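Local coordinates for LPXTG-motif cell wall anchor domain protein (Mobiluncus mulieris, PDB 5U5O) that probably mediates bacterial adhesion as part of a giant cell-wall-anchored surface protein whose Ig-like domains carry intramolecular cross-links, at residues A[61-73]-A[130-142]. Sequence-based numbering, arbitrary orientation.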
loop_
_atom_site.group_PDB
_atom_site.type_symbol
_atom_site.label_atom_id
_atom_site.label_comp_id
_atom_site.label_asym_id
_atom_site.label_seq_id
_atom_site.Cartn_x
_atom_site.Cartn_y
_atom_site.Cartn_z
ATOM N N SER A 61 1.363 4.285 19.179
ATOM C CA SER A 61 1.182 3.870 17.776
ATOM C C SER A 61 2.106 4.561 16.755
ATOM O O SER A 61 2.030 4.259 15.561
ATOM C CB SER A 61 -0.278 4.050 17.345
ATOM O OG SER A 61 -1.136 3.221 18.109
ATOM N N ALA A 62 2.989 5.451 17.209
ATOM C CA ALA A 62 3.878 6.185 16.302
ATOM C C ALA A 62 4.844 5.248 15.581
ATOM O O ALA A 62 5.474 4.406 16.209
ATOM C CB ALA A 62 4.660 7.246 17.059
ATOM N N LEU A 63 4.928 5.410 14.263
ATOM C CA LEU A 63 5.835 4.641 13.416
ATOM C C LEU A 63 7.238 5.230 13.427
ATOM O O LEU A 63 8.213 4.516 13.217
ATOM C CB LEU A 63 5.314 4.618 11.978
ATOM C CG LEU A 63 3.970 3.924 11.757
ATOM C CD1 LEU A 63 3.365 4.298 10.414
ATOM C CD2 LEU A 63 4.144 2.418 11.864
ATOM N N ALA A 64 7.326 6.544 13.619
ATOM C CA ALA A 64 8.600 7.244 13.679
ATOM C C ALA A 64 8.370 8.523 14.465
ATOM O O ALA A 64 7.252 9.061 14.493
ATOM C CB ALA A 64 9.067 7.609 12.295
ATOM N N LYS A 65 9.443 8.998 15.087
ATOM C CA LYS A 65 9.445 10.239 15.862
ATOM C C LYS A 65 10.753 10.969 15.649
ATOM O O LYS A 65 11.793 10.334 15.493
ATOM C CB LYS A 65 9.314 9.943 17.351
ATOM C CG LYS A 65 8.024 9.301 17.804
ATOM C CD LYS A 65 8.104 9.056 19.303
ATOM C CE LYS A 65 6.834 8.437 19.846
ATOM N NZ LYS A 65 6.849 8.424 21.334
ATOM N N ALA A 66 10.732 12.292 15.658
ATOM C CA ALA A 66 11.941 13.112 15.612
ATOM C C ALA A 66 11.728 14.372 16.416
ATOM O O ALA A 66 10.617 14.922 16.436
ATOM C CB ALA A 66 12.276 13.517 14.192
ATOM N N ALA A 67 12.782 14.889 17.037
ATOM C CA ALA A 67 12.688 16.169 17.774
ATOM C C ALA A 67 14.021 16.858 17.693
ATOM O O ALA A 67 15.056 16.195 17.554
ATOM C CB ALA A 67 12.282 15.935 19.222
ATOM N N THR A 68 14.004 18.182 17.738
ATOM C CA THR A 68 15.225 18.993 17.671
ATOM C C THR A 68 14.928 20.411 18.142
ATOM O O THR A 68 13.768 20.751 18.385
ATOM C CB THR A 68 15.817 19.024 16.238
ATOM O OG1 THR A 68 17.101 19.670 16.241
ATOM C CG2 THR A 68 14.895 19.721 15.234
ATOM N N THR A 69 15.970 21.225 18.276
ATOM C CA THR A 69 15.824 22.640 18.561
ATOM C C THR A 69 16.172 23.445 17.323
ATOM O O THR A 69 16.987 23.004 16.495
ATOM C CB THR A 69 16.672 23.092 19.752
ATOM O OG1 THR A 69 18.004 22.629 19.592
ATOM C CG2 THR A 69 16.093 22.563 21.051
ATOM N N VAL A 70 15.536 24.615 17.200
ATOM C CA VAL A 70 15.696 25.517 16.059
ATOM C C VAL A 70 15.817 26.949 16.564
ATOM O O VAL A 70 14.923 27.433 17.258
ATOM C CB VAL A 70 14.472 25.476 15.129
ATOM C CG1 VAL A 70 14.605 26.515 14.025
ATOM C CG2 VAL A 70 14.271 24.090 14.539
ATOM N N LYS A 71 16.902 27.627 16.218
ATOM C CA LYS A 71 17.065 29.042 16.517
ATOM C C LYS A 71 16.647 29.787 15.273
ATOM O O LYS A 71 17.269 29.713 14.229
ATOM C CB LYS A 71 18.488 29.382 16.929
ATOM C CG LYS A 71 18.569 30.815 17.457
ATOM C CD LYS A 71 19.930 31.133 18.048
ATOM C CE LYS A 71 19.927 32.523 18.653
ATOM N NZ LYS A 71 21.228 32.812 19.295
ATOM N N VAL A 72 15.536 30.518 15.386
ATOM C CA VAL A 72 14.946 31.113 14.208
ATOM C C VAL A 72 15.776 32.287 13.728
ATOM O O VAL A 72 16.209 33.126 14.545
ATOM C CB VAL A 72 13.504 31.544 14.520
ATOM C CG1 VAL A 72 12.891 32.318 13.358
ATOM C CG2 VAL A 72 12.689 30.297 14.832
ATOM N N THR A 73 16.008 32.356 12.420
ATOM C CA THR A 73 16.787 33.432 11.819
ATOM C C THR A 73 16.204 33.834 10.458
ATOM O O THR A 73 15.484 33.063 9.827
ATOM C CB THR A 73 18.270 33.024 11.709
ATOM O OG1 THR A 73 19.049 34.173 11.365
ATOM C CG2 THR A 73 18.461 31.923 10.674
ATOM N N GLY A 130 12.279 27.718 26.839
ATOM C CA GLY A 130 12.096 27.586 28.284
ATOM C C GLY A 130 10.953 26.713 28.778
ATOM O O GLY A 130 10.800 26.530 29.993
ATOM N N THR A 131 10.148 26.171 27.862
ATOM C CA THR A 131 8.945 25.406 28.232
ATOM C C THR A 131 9.169 23.888 28.287
ATOM O O THR A 131 8.255 23.132 28.630
ATOM C CB THR A 131 7.774 25.698 27.274
ATOM O OG1 THR A 131 8.076 25.212 25.955
ATOM C CG2 THR A 131 7.471 27.202 27.219
ATOM N N TYR A 132 10.381 23.452 27.956
ATOM C CA TYR A 132 10.720 22.031 27.895
ATOM C C TYR A 132 11.912 21.757 28.812
ATOM O O TYR A 132 12.842 22.555 28.866
ATOM C CB TYR A 132 11.000 21.588 26.439
ATOM C CG TYR A 132 11.910 22.494 25.607
ATOM C CD1 TYR A 132 11.402 23.599 24.934
ATOM C CD2 TYR A 132 13.276 22.211 25.451
ATOM C CE1 TYR A 132 12.217 24.419 24.163
ATOM C CE2 TYR A 132 14.099 23.030 24.678
ATOM C CZ TYR A 132 13.567 24.130 24.028
ATOM O OH TYR A 132 14.367 24.958 23.262
ATOM N N GLU A 133 11.860 20.645 29.554
ATOM C CA GLU A 133 12.955 20.256 30.466
ATOM C C GLU A 133 14.189 19.857 29.671
ATOM O O GLU A 133 15.303 20.238 30.011
ATOM C CB GLU A 133 12.529 19.119 31.399
ATOM N N LYS A 134 13.973 19.094 28.606
ATOM C CA LYS A 134 15.031 18.774 27.637
ATOM C C LYS A 134 14.431 18.197 26.357
ATOM O O LYS A 134 13.225 17.928 26.270
ATOM C CB LYS A 134 16.061 17.791 28.224
ATOM C CG LYS A 134 15.435 16.553 28.827
ATOM C CD LYS A 134 16.468 15.480 29.120
ATOM C CE LYS A 134 15.871 14.396 29.996
ATOM N NZ LYS A 134 14.669 13.766 29.377
ATOM N N VAL A 135 15.294 18.017 25.367
ATOM C CA VAL A 135 14.918 17.435 24.093
ATOM C C VAL A 135 15.945 16.365 23.764
ATOM O O VAL A 135 17.157 16.592 23.879
ATOM C CB VAL A 135 14.801 18.537 23.005
ATOM C CG1 VAL A 135 16.153 19.124 22.637
ATOM C CG2 VAL A 135 14.097 18.038 21.757
ATOM N N ASN A 136 15.454 15.183 23.414
ATOM C CA ASN A 136 16.305 14.156 22.843
ATOM C C ASN A 136 15.937 14.066 21.362
ATOM O O ASN A 136 15.153 14.890 20.893
ATOM C CB ASN A 136 16.203 12.850 23.648
ATOM C CG ASN A 136 14.830 12.196 23.604
ATOM O OD1 ASN A 136 14.108 12.283 22.612
ATOM N ND2 ASN A 136 14.480 11.499 24.684
ATOM N N ASP A 137 16.461 13.100 20.620
ATOM C CA ASP A 137 16.226 13.105 19.167
ATOM C C ASP A 137 14.880 12.518 18.715
ATOM O O ASP A 137 14.586 12.526 17.498
ATOM C CB ASP A 137 17.389 12.470 18.408
ATOM C CG ASP A 137 17.535 10.963 18.637
ATOM O OD1 ASP A 137 16.678 10.304 19.279
ATOM O OD2 ASP A 137 18.554 10.443 18.150
ATOM N N THR A 138 14.073 12.069 19.696
ATOM C CA THR A 138 12.725 11.563 19.435
ATOM C C THR A 138 11.581 12.348 20.081
ATOM O O THR A 138 10.508 12.398 19.502
ATOM C CB THR A 138 12.589 10.074 19.846
ATOM O OG1 THR A 138 12.927 9.921 21.231
ATOM C CG2 THR A 138 13.488 9.165 18.989
ATOM N N GLU A 139 11.788 12.916 21.275
ATOM C CA GLU A 139 10.702 13.525 22.049
ATOM C C GLU A 139 11.172 14.772 22.767
ATOM O O GLU A 139 12.360 14.915 23.069
ATOM C CB GLU A 139 10.183 12.549 23.103
ATOM C CG GLU A 139 9.633 11.242 22.566
ATOM C CD GLU A 139 9.040 10.376 23.659
ATOM O OE1 GLU A 139 9.667 10.257 24.736
ATOM O OE2 GLU A 139 7.948 9.813 23.444
ATOM N N VAL A 140 10.219 15.664 23.019
ATOM C CA VAL A 140 10.395 16.793 23.917
ATOM C C VAL A 140 9.781 16.399 25.261
ATOM O O VAL A 140 8.632 15.946 25.313
ATOM C CB VAL A 140 9.686 18.048 23.360
ATOM C CG1 VAL A 140 9.796 19.229 24.325
ATOM C CG2 VAL A 140 10.247 18.433 21.989
ATOM N N THR A 141 10.543 16.579 26.337
ATOM C CA THR A 141 10.050 16.355 27.698
ATOM C C THR A 141 9.516 17.688 28.225
ATOM O O THR A 141 10.261 18.667 28.255
ATOM C CB THR A 141 11.178 15.866 28.628
ATOM O OG1 THR A 141 11.808 14.725 28.041
ATOM C CG2 THR A 141 10.637 15.481 30.010
ATOM N N PRO A 142 8.232 17.734 28.641
ATOM C CA PRO A 142 7.724 18.984 29.212
ATOM C C PRO A 142 8.239 19.262 30.623
ATOM O O PRO A 142 8.844 18.392 31.261
ATOM C CB PRO A 142 6.209 18.765 29.245
ATOM C CG PRO A 142 6.031 17.291 29.300
ATOM C CD PRO A 142 7.180 16.707 28.535
#
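The carbonyl O of Asp137 receives two groups from strand 64-71: Ala67 N donates a hydrogen bond of 3.0 Å to it, and Ala66 CA lies 3.3 Å from the same Asp137 O in a CA-H...O contact. The N-H...O angle of 142° shows a bent bond, and the donor stands above the carbonyl plane, 71° out of it. At one flank Lys65 NZ forms a salt bridge of 2.8 Å with Glu139 OE2, meeting the carboxylate on its anti side. With CG anti to the carbonyl carbon (chi1 -64°) and the chain extended beyond it, Lys65 carries its ammonium to the carboxylate. Residues 136-139 link the two short strands of a beta hairpin, where Asn136 OD1 accepts from Thr138 N (2.9 Å), the bond of an Asx turn, from Glu139 N (2.8 Å), extending it to an Asx motif, and from Thr138 OG1. Within the T-Q ester bond domain this hairpin lies against strand 64-71, itself hydrogen-bonded antiparallel to strand 43-52. Ala67 CB points into the hairpin, 3.8 Å from Val135 CG2 and close to Val140 CG2. Farther along, Thr69 CG2 touches Val135 CG1 and makes a van der Waals contact of 3.7 Å with Tyr132 OH, approaching the ring obliquely; the hydroxyl's weak hydrogen bond is with Thr43 O.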